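Fatty acyl CoA synthetase FADD13 (FATTY-ACYL-CoA SYNTHETASE) (Mycobacterium tuberculosis, PDB 3R44) belongs to the ANL superfamily of AMP-binding enzymes, with a large N-terminal part and a small C-terminal domain. Local coordinates at residues I206-P217 with F231-M242; E440-D448 with K504-V515. All coordinates share one frame; numbering follows the deposited sequence.

Contact 1 of 2, residues I206-P217 with F231-M242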
loop_
_atom_site.group_PDB
_atom_site.type_symbol
_atom_site.label_atom_id
_atom_site.label_comp_id
_atom_site.label_asym_id
_atom_site.label_seq_id
_atom_site.Cartn_x
_atom_site.Cartn_y
_atom_site.Cartn_z
ATOM N N ILE A 206 2.139 -16.699 3.885
ATOM C CA ILE A 206 1.100 -16.637 4.939
ATOM C C ILE A 206 0.324 -17.937 4.941
ATOM O O ILE A 206 0.311 -18.650 3.925
ATOM C CB ILE A 206 0.132 -15.454 4.755
ATOM C CG1 ILE A 206 -0.759 -15.612 3.535
ATOM C CG2 ILE A 206 0.891 -14.125 4.691
ATOM C CD1 ILE A 206 -1.792 -14.425 3.457
ATOM N N ASP A 207 -0.377 -18.229 6.053
ATOM C CA ASP A 207 -1.198 -19.417 6.118
ATOM C C ASP A 207 -2.523 -19.164 5.397
ATOM O O ASP A 207 -3.536 -18.901 6.028
ATOM C CB ASP A 207 -1.404 -19.853 7.570
ATOM C CG ASP A 207 -2.264 -21.121 7.715
ATOM O OD1 ASP A 207 -2.628 -21.843 6.727
ATOM O OD2 ASP A 207 -2.576 -21.397 8.878
ATOM N N VAL A 208 -2.502 -19.203 4.070
ATOM C CA VAL A 208 -3.713 -19.078 3.249
ATOM C C VAL A 208 -4.010 -20.449 2.638
ATOM O O VAL A 208 -3.056 -21.197 2.288
ATOM C CB VAL A 208 -3.591 -18.003 2.172
ATOM C CG1 VAL A 208 -2.440 -18.304 1.182
ATOM C CG2 VAL A 208 -4.963 -17.803 1.433
ATOM N N ARG A 209 -5.300 -20.800 2.554
ATOM C CA ARG A 209 -5.750 -22.160 2.194
ATOM C C ARG A 209 -6.772 -22.132 1.077
ATOM O O ARG A 209 -7.522 -21.169 0.941
ATOM C CB ARG A 209 -6.353 -22.827 3.426
ATOM C CG ARG A 209 -5.433 -22.822 4.635
ATOM C CD ARG A 209 -6.124 -23.386 5.851
ATOM N NE ARG A 209 -5.312 -23.137 7.021
ATOM C CZ ARG A 209 -5.701 -23.439 8.253
ATOM N NH1 ARG A 209 -6.896 -23.967 8.467
ATOM N NH2 ARG A 209 -4.891 -23.181 9.271
ATOM N N TYR A 210 -6.761 -23.182 0.264
ATOM C CA TYR A 210 -7.771 -23.400 -0.746
ATOM C C TYR A 210 -9.134 -23.275 -0.109
ATOM O O TYR A 210 -9.367 -23.835 0.965
ATOM C CB TYR A 210 -7.613 -24.773 -1.344
ATOM C CG TYR A 210 -8.650 -25.106 -2.401
ATOM C CD1 TYR A 210 -8.924 -24.226 -3.436
ATOM C CD2 TYR A 210 -9.368 -26.309 -2.359
ATOM C CE1 TYR A 210 -9.893 -24.540 -4.444
ATOM C CE2 TYR A 210 -10.334 -26.624 -3.354
ATOM C CZ TYR A 210 -10.582 -25.718 -4.390
ATOM O OH TYR A 210 -11.518 -25.997 -5.367
ATOM N N ARG A 211 -10.016 -22.521 -0.767
ATOM C CA ARG A 211 -11.386 -22.248 -0.335
ATOM C C ARG A 211 -11.502 -21.270 0.875
ATOM O O ARG A 211 -12.611 -21.026 1.339
ATOM C CB ARG A 211 -12.166 -23.565 -0.088
ATOM C CG ARG A 211 -12.222 -24.466 -1.320
ATOM C CD ARG A 211 -13.142 -25.684 -1.261
ATOM N NE ARG A 211 -14.520 -25.225 -1.392
ATOM C CZ ARG A 211 -15.296 -25.366 -2.468
ATOM N NH1 ARG A 211 -14.881 -26.032 -3.548
ATOM N NH2 ARG A 211 -16.527 -24.860 -2.442
ATOM N N ASP A 212 -10.386 -20.678 1.348
ATOM C CA ASP A 212 -10.486 -19.618 2.356
ATOM C C ASP A 212 -11.381 -18.490 1.760
ATOM O O ASP A 212 -11.485 -18.295 0.545
ATOM C CB ASP A 212 -9.121 -19.008 2.729
ATOM C CG ASP A 212 -8.388 -19.747 3.834
ATOM O OD1 ASP A 212 -8.996 -20.566 4.576
ATOM O OD2 ASP A 212 -7.146 -19.502 4.012
ATOM N N ARG A 213 -12.031 -17.770 2.663
ATOM C CA ARG A 213 -12.840 -16.612 2.347
ATOM C C ARG A 213 -12.195 -15.387 2.965
ATOM O O ARG A 213 -11.915 -15.352 4.180
ATOM C CB ARG A 213 -14.258 -16.839 2.860
ATOM C CG ARG A 213 -14.784 -18.117 2.375
ATOM C CD ARG A 213 -16.184 -18.469 2.765
ATOM N NE ARG A 213 -17.269 -17.617 2.276
ATOM C CZ ARG A 213 -17.919 -17.797 1.133
ATOM N NH1 ARG A 213 -17.518 -18.733 0.306
ATOM N NH2 ARG A 213 -18.972 -17.036 0.822
ATOM N N LEU A 214 -11.938 -14.376 2.142
ATOM C CA LEU A 214 -11.058 -13.287 2.531
ATOM C C LEU A 214 -11.787 -11.957 2.397
ATOM O O LEU A 214 -12.246 -11.568 1.300
ATOM C CB LEU A 214 -9.752 -13.332 1.695
ATOM C CG LEU A 214 -8.687 -12.316 2.134
ATOM C CD1 LEU A 214 -7.297 -12.766 1.674
ATOM C CD2 LEU A 214 -9.003 -10.949 1.514
ATOM N N LEU A 215 -11.880 -11.235 3.508
ATOM C CA LEU A 215 -12.532 -9.923 3.538
ATOM C C LEU A 215 -11.590 -8.812 3.111
ATOM O O LEU A 215 -10.479 -8.643 3.690
ATOM C CB LEU A 215 -13.064 -9.642 4.932
ATOM C CG LEU A 215 -13.637 -8.251 5.104
ATOM C CD1 LEU A 215 -14.998 -8.171 4.387
ATOM C CD2 LEU A 215 -13.725 -7.936 6.631
ATOM N N LEU A 216 -11.997 -8.097 2.081
ATOM C CA LEU A 216 -11.285 -6.923 1.561
ATOM C C LEU A 216 -12.130 -5.679 1.805
ATOM O O LEU A 216 -13.113 -5.437 1.098
ATOM C CB LEU A 216 -11.008 -7.043 0.061
ATOM C CG LEU A 216 -10.109 -5.928 -0.480
ATOM C CD1 LEU A 216 -8.862 -5.719 0.324
ATOM C CD2 LEU A 216 -9.789 -6.211 -1.944
ATOM N N PRO A 217 -11.745 -4.879 2.812
ATOM C CA PRO A 217 -12.553 -3.700 3.074
ATOM C C PRO A 217 -11.704 -2.433 2.882
ATOM O O PRO A 217 -12.035 -1.363 3.465
ATOM C CB PRO A 217 -12.895 -3.876 4.547
ATOM C CG PRO A 217 -11.558 -4.377 5.106
ATOM C CD PRO A 217 -10.942 -5.215 4.008
ATOM N N PHE A 231 -3.744 -12.858 -5.649
ATOM C CA PHE A 231 -3.386 -14.079 -4.942
ATOM C C PHE A 231 -4.590 -14.872 -4.529
ATOM O O PHE A 231 -4.495 -16.074 -4.431
ATOM C CB PHE A 231 -2.303 -13.917 -3.855
ATOM C CG PHE A 231 -2.793 -13.483 -2.484
ATOM C CD1 PHE A 231 -2.241 -12.335 -1.885
ATOM C CD2 PHE A 231 -3.738 -14.213 -1.784
ATOM C CE1 PHE A 231 -2.639 -11.937 -0.567
ATOM C CE2 PHE A 231 -4.123 -13.859 -0.480
ATOM C CZ PHE A 231 -3.586 -12.714 0.118
ATOM N N SER A 232 -5.731 -14.213 -4.439
ATOM C CA SER A 232 -6.986 -14.914 -4.209
ATOM C C SER A 232 -7.299 -15.853 -5.379
ATOM O O SER A 232 -7.694 -17.020 -5.181
ATOM C CB SER A 232 -8.133 -13.943 -3.943
ATOM O OG SER A 232 -7.985 -13.359 -2.652
ATOM N N ALA A 233 -7.202 -15.364 -6.611
ATOM C CA ALA A 233 -7.387 -16.249 -7.754
ATOM C C ALA A 233 -6.312 -17.335 -7.820
ATOM O O ALA A 233 -6.571 -18.503 -8.153
ATOM C CB ALA A 233 -7.436 -15.443 -9.061
ATOM N N MET A 234 -5.083 -16.957 -7.547
ATOM C CA MET A 234 -3.983 -17.906 -7.549
ATOM C C MET A 234 -4.224 -19.088 -6.616
ATOM O O MET A 234 -4.042 -20.237 -7.007
ATOM C CB MET A 234 -2.654 -17.220 -7.176
ATOM C CG MET A 234 -1.546 -18.195 -7.103
ATOM S SD MET A 234 0.030 -17.356 -7.045
ATOM C CE MET A 234 -0.091 -16.238 -8.428
ATOM N N ARG A 235 -4.703 -18.808 -5.416
ATOM C CA ARG A 235 -4.877 -19.854 -4.401
ATOM C C ARG A 235 -6.307 -20.439 -4.381
ATOM O O ARG A 235 -6.517 -21.499 -3.788
ATOM C CB ARG A 235 -4.462 -19.281 -3.054
ATOM C CG ARG A 235 -4.736 -20.122 -1.738
ATOM C CD ARG A 235 -3.861 -21.358 -1.551
ATOM N NE ARG A 235 -4.327 -22.448 -2.371
ATOM C CZ ARG A 235 -3.880 -23.704 -2.316
ATOM N NH1 ARG A 235 -4.435 -24.590 -3.114
ATOM N NH2 ARG A 235 -2.912 -24.079 -1.463
ATOM N N GLY A 236 -7.282 -19.791 -5.013
ATOM C CA GLY A 236 -8.661 -20.265 -4.970
ATOM C C GLY A 236 -9.372 -19.851 -3.692
ATOM O O GLY A 236 -9.991 -20.652 -2.965
ATOM N N VAL A 237 -9.314 -18.567 -3.446
ATOM C CA VAL A 237 -9.885 -17.917 -2.247
ATOM C C VAL A 237 -11.074 -17.142 -2.713
ATOM O O VAL A 237 -11.055 -16.572 -3.809
ATOM C CB VAL A 237 -8.841 -16.985 -1.716
ATOM C CG1 VAL A 237 -9.397 -15.995 -0.682
ATOM C CG2 VAL A 237 -7.712 -17.849 -1.096
ATOM N N THR A 238 -12.116 -17.081 -1.904
ATOM C CA THR A 238 -13.284 -16.295 -2.220
ATOM C C THR A 238 -13.095 -14.908 -1.636
ATOM O O THR A 238 -12.941 -14.767 -0.430
ATOM C CB THR A 238 -14.536 -16.935 -1.612
ATOM O OG1 THR A 238 -14.677 -18.278 -2.075
ATOM C CG2 THR A 238 -15.851 -16.194 -1.992
ATOM N N LEU A 239 -13.170 -13.862 -2.456
ATOM C CA LEU A 239 -13.129 -12.479 -1.975
ATOM C C LEU A 239 -14.489 -12.088 -1.433
ATOM O O LEU A 239 -15.492 -12.278 -2.123
ATOM C CB LEU A 239 -12.774 -11.525 -3.102
ATOM C CG LEU A 239 -11.329 -11.526 -3.468
ATOM C CD1 LEU A 239 -11.222 -10.664 -4.759
ATOM C CD2 LEU A 239 -10.501 -10.876 -2.373
ATOM N N ILE A 240 -14.509 -11.578 -0.199
ATOM C CA ILE A 240 -15.706 -11.042 0.401
ATOM C C ILE A 240 -15.495 -9.543 0.410
ATOM O O ILE A 240 -14.625 -9.036 1.089
ATOM C CB ILE A 240 -15.935 -11.603 1.815
ATOM C CG1 ILE A 240 -15.861 -13.149 1.808
ATOM C CG2 ILE A 240 -17.246 -11.061 2.396
ATOM C CD1 ILE A 240 -16.881 -13.865 0.912
ATOM N N SER A 241 -16.306 -8.824 -0.338
ATOM C CA SER A 241 -16.071 -7.412 -0.509
ATOM C C SER A 241 -16.974 -6.526 0.361
ATOM O O SER A 241 -18.214 -6.689 0.373
ATOM C CB SER A 241 -16.243 -7.043 -1.985
ATOM O OG SER A 241 -16.195 -5.649 -2.145
ATOM N N MET A 242 -16.336 -5.584 1.063
ATOM C CA MET A 242 -16.996 -4.493 1.789
ATOM C C MET A 242 -16.487 -3.140 1.236
ATOM O O MET A 242 -15.495 -2.647 1.693
ATOM C CB MET A 242 -16.753 -4.588 3.324
ATOM C CG MET A 242 -17.685 -3.720 4.113
ATOM S SD MET A 242 -17.348 -3.704 5.933
ATOM C CE MET A 242 -18.956 -3.805 6.572
HETATM O O HOH W 1 -1.393 -23.079 1.101
HETATM O O HOH W 2 -14.771 -20.397 -0.124
HETATM O O HOH W 3 -13.904 -4.370 -1.288
#
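R235 lays its guanidinium over the backbone at Y210, with Y210 N above one face and R235 NH1 3.6 Å from Y210 CB. With CG anti to the backbone N (chi1 172°), the R235 chain slides past V208 CG2 in the opposite direction; bends at chi2 and chi3 then turn the guanidinium over Y210. At the guanidinium edge, in plane, a water links R235 NH2 to V208 O.

The setting is a beta-alpha-beta unit in which strands 213-216 and 238-241 run parallel, joined by helix 223-235. Backbone bonds alternate between the strands: T238 N to D212 O, L214 N to T238 O, I240 N to L214 O (2.7 Å and almost straight at 177°), L216 N to I240 O and M242 N to L216 O. G236, the first residue beyond the helix, takes a positive phi, and its carbonyl accepts from R211 N in the type II turn R209-D212.

On the sheet face that carries L214 and L239, the helix supplies F231. L214 CD1 lies 4.0 Å from F231 CE2, the two side chains crossing at about a right angle, while L214 CB meets V237 CG1 at 3.6 Å. The other face carries R213, T238, L215 and I240. There T238 CG2 sits 3.7 Å above the R213 guanidinium plane, offset toward its rim, and I240 CD1 approaches R213 NH2 at 3.8 Å. A water joins R213 NH1, T238 OG1 and R211 O, and T238 OG1 is also hydrogen-bonded to Q33 O.

The helix side is thus mainly hydrocarbon, whereas the face of R213 combines aliphatic side chains with a buried arginine whose charge E257 balances.

Contact 2 of 2, residues E440-D448 with K504-V515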
loop_
_atom_site.group_PDB
_atom_site.type_symbol
_atom_site.label_atom_id
_atom_site.label_comp_id
_atom_site.label_asym_id
_atom_site.label_seq_id
_atom_site.Cartn_x
_atom_site.Cartn_y
_atom_site.Cartn_z
ATOM N N GLU A 440 9.219 12.133 25.800
ATOM C CA GLU A 440 8.887 11.835 24.423
ATOM C C GLU A 440 9.572 12.850 23.517
ATOM O O GLU A 440 9.813 14.002 23.916
ATOM C CB GLU A 440 7.368 11.909 24.135
ATOM C CG GLU A 440 6.401 11.011 24.927
ATOM C CD GLU A 440 4.975 11.571 24.857
ATOM O OE1 GLU A 440 4.336 11.478 23.789
ATOM O OE2 GLU A 440 4.509 12.124 25.864
ATOM N N VAL A 441 9.859 12.422 22.292
ATOM C CA VAL A 441 10.441 13.323 21.260
ATOM C C VAL A 441 9.979 12.926 19.874
ATOM O O VAL A 441 9.888 11.733 19.550
ATOM C CB VAL A 441 12.007 13.378 21.315
ATOM C CG1 VAL A 441 12.602 12.032 21.113
ATOM C CG2 VAL A 441 12.565 14.363 20.266
ATOM N N ALA A 442 9.640 13.907 19.061
ATOM C CA ALA A 442 9.363 13.677 17.645
ATOM C C ALA A 442 10.095 14.736 16.911
ATOM O O ALA A 442 9.997 15.900 17.288
ATOM C CB ALA A 442 7.897 13.824 17.373
ATOM N N VAL A 443 10.738 14.379 15.789
ATOM C CA VAL A 443 11.488 15.326 14.958
ATOM C C VAL A 443 10.806 15.444 13.595
ATOM O O VAL A 443 10.439 14.414 12.987
ATOM C CB VAL A 443 12.975 14.925 14.808
ATOM C CG1 VAL A 443 13.711 15.777 13.710
ATOM C CG2 VAL A 443 13.701 15.045 16.174
ATOM N N ILE A 444 10.600 16.685 13.177
ATOM C CA ILE A 444 10.091 17.039 11.846
ATOM C C ILE A 444 10.927 18.124 11.190
ATOM O O ILE A 444 11.606 18.922 11.851
ATOM C CB ILE A 444 8.632 17.555 11.875
ATOM C CG1 ILE A 444 8.506 18.766 12.802
ATOM C CG2 ILE A 444 7.688 16.418 12.268
ATOM C CD1 ILE A 444 7.147 19.546 12.658
ATOM N N GLY A 445 10.816 18.227 9.876
ATOM C CA GLY A 445 11.424 19.343 9.209
ATOM C C GLY A 445 10.408 20.467 9.196
ATOM O O GLY A 445 9.183 20.201 9.073
ATOM N N LEU A 446 10.902 21.692 9.361
ATOM C CA LEU A 446 10.100 22.897 9.208
ATOM C C LEU A 446 10.734 23.712 8.122
ATOM O O LEU A 446 11.965 23.724 8.013
ATOM C CB LEU A 446 10.083 23.716 10.504
ATOM C CG LEU A 446 9.257 23.087 11.624
ATOM C CD1 LEU A 446 9.371 23.893 12.884
ATOM C CD2 LEU A 446 7.788 22.918 11.268
ATOM N N PRO A 447 9.911 24.418 7.336
ATOM C CA PRO A 447 10.482 25.147 6.247
ATOM C C PRO A 447 11.420 26.243 6.709
ATOM O O PRO A 447 11.225 26.848 7.756
ATOM C CB PRO A 447 9.272 25.722 5.486
ATOM C CG PRO A 447 8.060 25.325 6.216
ATOM C CD PRO A 447 8.436 24.490 7.386
ATOM N N ASP A 448 12.447 26.499 5.909
ATOM C CA ASP A 448 13.416 27.520 6.266
ATOM C C ASP A 448 13.974 28.168 4.997
ATOM O O ASP A 448 14.496 27.454 4.129
ATOM C CB ASP A 448 14.541 26.916 7.114
ATOM C CG ASP A 448 15.442 27.974 7.720
ATOM O OD1 ASP A 448 15.218 28.335 8.892
ATOM O OD2 ASP A 448 16.337 28.481 6.995
ATOM N N LYS A 504 3.102 12.803 12.495
ATOM C CA LYS A 504 3.988 13.881 11.983
ATOM C C LYS A 504 3.302 14.906 11.074
ATOM O O LYS A 504 3.688 16.093 11.061
ATOM C CB LYS A 504 5.255 13.295 11.362
ATOM C CG LYS A 504 6.070 12.629 12.414
ATOM C CD LYS A 504 7.423 12.213 11.978
ATOM C CE LYS A 504 8.216 11.788 13.229
ATOM N NZ LYS A 504 9.595 11.744 12.965
ATOM N N THR A 505 2.250 14.509 10.353
ATOM C CA THR A 505 1.509 15.466 9.528
ATOM C C THR A 505 0.817 16.507 10.426
ATOM O O THR A 505 0.775 17.687 10.121
ATOM C CB THR A 505 0.420 14.766 8.709
ATOM O OG1 THR A 505 -0.374 13.975 9.608
ATOM C CG2 THR A 505 1.015 13.838 7.698
ATOM N N VAL A 506 0.280 16.050 11.548
ATOM C CA VAL A 506 -0.318 16.965 12.556
ATOM C C VAL A 506 0.764 17.875 13.193
ATOM O O VAL A 506 0.583 19.109 13.270
ATOM C CB VAL A 506 -1.156 16.219 13.604
ATOM C CG1 VAL A 506 -1.695 17.215 14.668
ATOM C CG2 VAL A 506 -2.357 15.463 12.886
ATOM N N LEU A 507 1.910 17.293 13.558
ATOM C CA LEU A 507 2.994 18.106 14.045
ATOM C C LEU A 507 3.346 19.209 13.098
ATOM O O LEU A 507 3.511 20.337 13.540
ATOM C CB LEU A 507 4.236 17.296 14.298
ATOM C CG LEU A 507 4.254 16.564 15.636
ATOM C CD1 LEU A 507 5.472 15.562 15.605
ATOM C CD2 LEU A 507 4.369 17.513 16.858
ATOM N N ARG A 508 3.493 18.902 11.797
ATOM C CA ARG A 508 3.862 19.922 10.808
ATOM C C ARG A 508 2.809 21.030 10.728
ATOM O O ARG A 508 3.165 22.197 10.584
ATOM C CB ARG A 508 4.072 19.328 9.379
ATOM C CG ARG A 508 5.250 18.385 9.266
ATOM C CD ARG A 508 5.373 17.748 7.860
ATOM N NE ARG A 508 6.333 16.672 7.996
ATOM C CZ ARG A 508 6.068 15.372 7.989
ATOM N NH1 ARG A 508 4.831 14.907 7.776
ATOM N NH2 ARG A 508 7.083 14.533 8.194
ATOM N N GLU A 509 1.530 20.656 10.872
ATOM C CA GLU A 509 0.439 21.604 10.912
ATOM C C GLU A 509 0.520 22.481 12.147
ATOM O O GLU A 509 0.293 23.686 12.095
ATOM C CB GLU A 509 -0.904 20.866 11.000
ATOM C CG GLU A 509 -1.504 20.354 9.700
ATOM C CD GLU A 509 -2.726 19.425 9.961
ATOM O OE1 GLU A 509 -3.493 19.672 10.934
ATOM O OE2 GLU A 509 -2.902 18.441 9.206
ATOM N N GLN A 510 0.755 21.850 13.283
ATOM C CA GLN A 510 0.814 22.567 14.543
ATOM C C GLN A 510 1.870 23.651 14.500
ATOM O O GLN A 510 1.589 24.821 14.835
ATOM C CB GLN A 510 1.127 21.592 15.667
ATOM C CG GLN A 510 -0.061 20.752 16.145
ATOM C CD GLN A 510 0.330 19.779 17.212
ATOM O OE1 GLN A 510 1.511 19.521 17.424
ATOM N NE2 GLN A 510 -0.647 19.254 17.920
ATOM N N TYR A 511 3.080 23.280 14.094
ATOM C CA TYR A 511 4.176 24.198 14.106
ATOM C C TYR A 511 4.382 25.055 12.845
ATOM O O TYR A 511 5.317 25.850 12.799
ATOM C CB TYR A 511 5.460 23.502 14.598
ATOM C CG TYR A 511 5.213 22.991 15.979
ATOM C CD1 TYR A 511 5.213 23.872 17.071
ATOM C CD2 TYR A 511 4.916 21.649 16.199
ATOM C CE1 TYR A 511 4.911 23.423 18.353
ATOM C CE2 TYR A 511 4.619 21.180 17.479
ATOM C CZ TYR A 511 4.646 22.086 18.568
ATOM O OH TYR A 511 4.344 21.631 19.848
ATOM N N SER A 512 3.449 25.009 11.892
ATOM C CA SER A 512 3.524 25.918 10.763
ATOM C C SER A 512 3.428 27.364 11.257
ATOM O O SER A 512 3.944 28.252 10.601
ATOM C CB SER A 512 2.419 25.680 9.716
ATOM O OG SER A 512 1.179 26.053 10.269
ATOM N N ALA A 513 2.821 27.586 12.428
ATOM C CA ALA A 513 2.712 28.961 12.964
ATOM C C ALA A 513 4.046 29.548 13.444
ATOM O O ALA A 513 4.105 30.740 13.763
ATOM C CB ALA A 513 1.710 29.009 14.097
ATOM N N THR A 514 5.091 28.730 13.536
ATOM C CA THR A 514 6.373 29.183 14.071
ATOM C C THR A 514 7.362 29.617 12.985
ATOM O O THR A 514 8.444 30.088 13.295
ATOM C CB THR A 514 7.004 28.124 14.957
ATOM O OG1 THR A 514 7.372 26.986 14.184
ATOM C CG2 THR A 514 6.019 27.716 16.059
ATOM N N VAL A 515 6.980 29.487 11.725
ATOM C CA VAL A 515 7.908 29.780 10.656
ATOM C C VAL A 515 7.242 30.692 9.658
ATOM O O VAL A 515 6.016 30.700 9.556
ATOM C CB VAL A 515 8.417 28.483 9.957
ATOM C CG1 VAL A 515 9.439 27.766 10.889
ATOM C CG2 VAL A 515 7.238 27.577 9.565
HETATM O O HOH W 4 9.815 15.664 8.479
HETATM O O HOH W 5 8.615 17.832 7.484
#
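With CG1 of I444 set between its backbone N and carbonyl carbon (chi1 57°), CD1 reaches helix 504-511, 3.8 Å from R508 CA; K504, extended beyond CG, slides past the I444 side chain in the opposite direction and reaches the strand backbone. This is helix-on-sheet packing in the C-terminal domain of an AMP-binding enzyme, where helix 504-511 crosses segment 440-448, part of an outer strand of a three-stranded sheet, at -54°.

A442, I444 and L446 all direct their side chains at the helix. L507 CD1 presses on A442 CB at 3.5 Å, closer than usual for two carbons, and L507 CB also supports I444 CD1. Farther along, L446 CD2 rests on Y511 CB. After the helix the chain brings V515 to the strand, its CG2 4.0 Å from P447 CD.

Polar groups flank this apolar strip. R508, also salt-bridged to D414, reaches G445 through two waters: one joins R508 NH2 to G445 N, the other R508 NE to G445 O. K504 has E429 as its charged partner, and its NZ also donates to V443 O at 2.8 Å, lying in the plane of that carbonyl.

Overall arrangement
From the N terminus, the chain first enters the large AMP-binding part, where strands 33-37 and 42-45 already belong to the nine-stranded mixed sheet. Contact 1 then closes a short loop of 13 residues, mostly helix, and sets strand 238-241 between 33-37 and 213-216. Much later the chain builds the small C-terminal domain, in which contact 2 closes a longer loop of 55 residues that contains strand 454-461, helix 468-478 and strand 487-490, bringing the last helix back to strand 438-448. The two loops follow in series, neither nesting nor crossing. Their centres lie about 41 Å apart, on opposite sides of the chain's centre, and each contact acts within its own part of the fold.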